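Long-range contact in delta-1-pyrroline-5-carboxylate dehydrogenase, mitochondrial (Mus musculus, PDB 4E3X), which oxidises L-glutamate gamma-semialdehyde to glutamate with NAD(+), the second and last step of proline breakdown in mitochondria: residues 480-485 with 502-507. Sequence-based numbering, arbitrary orientation.
Sequences GAVFAQ and GNFYIN
Val-482 sits in a parallel ladder, its N donating to Tyr-505 O (2.8 Å, 162° at the hydrogen) and its O accepting from Asn-507 N. Gly-480 extends it, giving N to Asn-503 O and taking Tyr-505 N on its O (2.9 Å).

Where the ladder ends, the amide of Asn-507 replaces backbone: OD1 accepts from Ala-484 N (2.9 Å), and ND2 donates, in the amide plane, to Ala-484 O (2.9 Å). Asparagine suits because one short side chain offers both acceptor and donor. A water bridges OD1 to Gln-485 NE2. A leucine at Asn-507 would probably leave Ala-484 N and O without these mates and the chain at 484-485 less firmly held.

Val-482 CG2 meets Phe-504 CZ (3.6 Å), CG anti to the backbone N (chi1 -175°) carrying the ring toward it; branched valine and apolar ring suit this buried face. On the other, Ala-481 CB touches Tyr-505 CB (3.9 Å), and Tyr-505's side chain lies about 4 Å from that of substrate-binding Ser-513 in the catalytic domain.

Helix 487-496 links the strands in a right-handed beta-alpha-beta crossover, packing against Phe-504 and Ile-506; strand 319-323 borders 476-483, and a strand of the second subunit continues the sheet beyond 503-506.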
# COMPACT_ATOMS: atom_id res chain seq x y z
N GLY B 480 7.82 -21.48 -4.06
CA GLY B 480 8.46 -22.69 -3.57
C GLY B 480 7.46 -23.80 -3.37
O GLY B 480 6.27 -23.54 -3.17
N ALA B 481 7.94 -25.03 -3.41
CA ALA B 481 7.09 -26.19 -3.25
C ALA B 481 7.70 -27.16 -2.27
O ALA B 481 8.93 -27.27 -2.18
CB ALA B 481 6.89 -26.88 -4.58
N VAL B 482 6.83 -27.85 -1.55
CA VAL B 482 7.22 -29.01 -0.76
C VAL B 482 6.47 -30.23 -1.28
O VAL B 482 5.24 -30.19 -1.45
CB VAL B 482 6.92 -28.80 0.74
CG1 VAL B 482 7.10 -30.11 1.53
CG2 VAL B 482 7.80 -27.70 1.31
N PHE B 483 7.22 -31.29 -1.55
CA PHE B 483 6.63 -32.56 -1.95
C PHE B 483 6.77 -33.54 -0.78
O PHE B 483 7.88 -33.89 -0.37
CB PHE B 483 7.32 -33.10 -3.20
CG PHE B 483 6.99 -32.34 -4.46
CD1 PHE B 483 7.67 -31.17 -4.78
CD2 PHE B 483 5.99 -32.78 -5.33
CE1 PHE B 483 7.38 -30.47 -5.93
CE2 PHE B 483 5.69 -32.07 -6.48
CZ PHE B 483 6.39 -30.91 -6.78
N ALA B 484 5.63 -33.97 -0.24
CA ALA B 484 5.61 -34.82 0.94
C ALA B 484 4.20 -35.37 1.15
O ALA B 484 3.23 -34.68 0.85
CB ALA B 484 6.05 -34.03 2.17
N GLN B 485 4.08 -36.59 1.66
CA GLN B 485 2.77 -37.18 1.91
C GLN B 485 2.57 -37.48 3.39
O GLN B 485 1.68 -38.25 3.77
CB GLN B 485 2.55 -38.43 1.06
CG GLN B 485 2.55 -38.17 -0.45
CD GLN B 485 1.38 -37.30 -0.91
OE1 GLN B 485 0.37 -37.17 -0.22
NE2 GLN B 485 1.52 -36.72 -2.10
N GLY B 502 6.02 -16.48 -1.12
CA GLY B 502 4.71 -15.84 -1.11
C GLY B 502 3.67 -16.66 -1.86
O GLY B 502 2.47 -16.49 -1.64
N ASN B 503 4.15 -17.51 -2.77
CA ASN B 503 3.31 -18.51 -3.41
C ASN B 503 3.93 -19.86 -3.09
O ASN B 503 5.00 -20.21 -3.58
CB ASN B 503 3.24 -18.30 -4.92
CG ASN B 503 2.27 -17.21 -5.28
OD1 ASN B 503 2.58 -16.03 -5.15
ND2 ASN B 503 1.08 -17.60 -5.72
N PHE B 504 3.25 -20.59 -2.20
CA PHE B 504 3.78 -21.82 -1.63
C PHE B 504 2.90 -22.98 -2.07
O PHE B 504 1.68 -22.89 -2.05
CB PHE B 504 3.80 -21.69 -0.10
CG PHE B 504 4.43 -22.85 0.61
CD1 PHE B 504 5.78 -23.15 0.46
CD2 PHE B 504 3.68 -23.62 1.48
CE1 PHE B 504 6.35 -24.22 1.15
CE2 PHE B 504 4.25 -24.68 2.16
CZ PHE B 504 5.58 -24.98 1.99
N TYR B 505 3.55 -24.06 -2.48
CA TYR B 505 2.85 -25.16 -3.11
C TYR B 505 3.12 -26.46 -2.38
O TYR B 505 4.25 -26.77 -2.03
CB TYR B 505 3.30 -25.29 -4.57
CG TYR B 505 2.92 -24.07 -5.39
CD1 TYR B 505 3.79 -23.00 -5.54
CD2 TYR B 505 1.67 -24.00 -5.99
CE1 TYR B 505 3.43 -21.88 -6.30
CE2 TYR B 505 1.30 -22.90 -6.75
CZ TYR B 505 2.17 -21.84 -6.89
OH TYR B 505 1.77 -20.75 -7.65
N ILE B 506 2.06 -27.21 -2.11
CA ILE B 506 2.20 -28.53 -1.51
C ILE B 506 1.82 -29.57 -2.55
O ILE B 506 0.67 -29.61 -3.03
CB ILE B 506 1.36 -28.67 -0.24
CG1 ILE B 506 1.80 -27.62 0.78
CG2 ILE B 506 1.49 -30.07 0.34
CD1 ILE B 506 0.88 -27.49 1.94
N ASN B 507 2.80 -30.37 -2.94
CA ASN B 507 2.61 -31.40 -3.95
C ASN B 507 2.15 -30.85 -5.30
O ASN B 507 1.37 -31.48 -6.02
CB ASN B 507 1.69 -32.50 -3.41
CG ASN B 507 2.32 -33.21 -2.24
OD1 ASN B 507 3.53 -33.44 -2.23
ND2 ASN B 507 1.52 -33.56 -1.23
O HOH W 1 4.24 -35.85 -3.37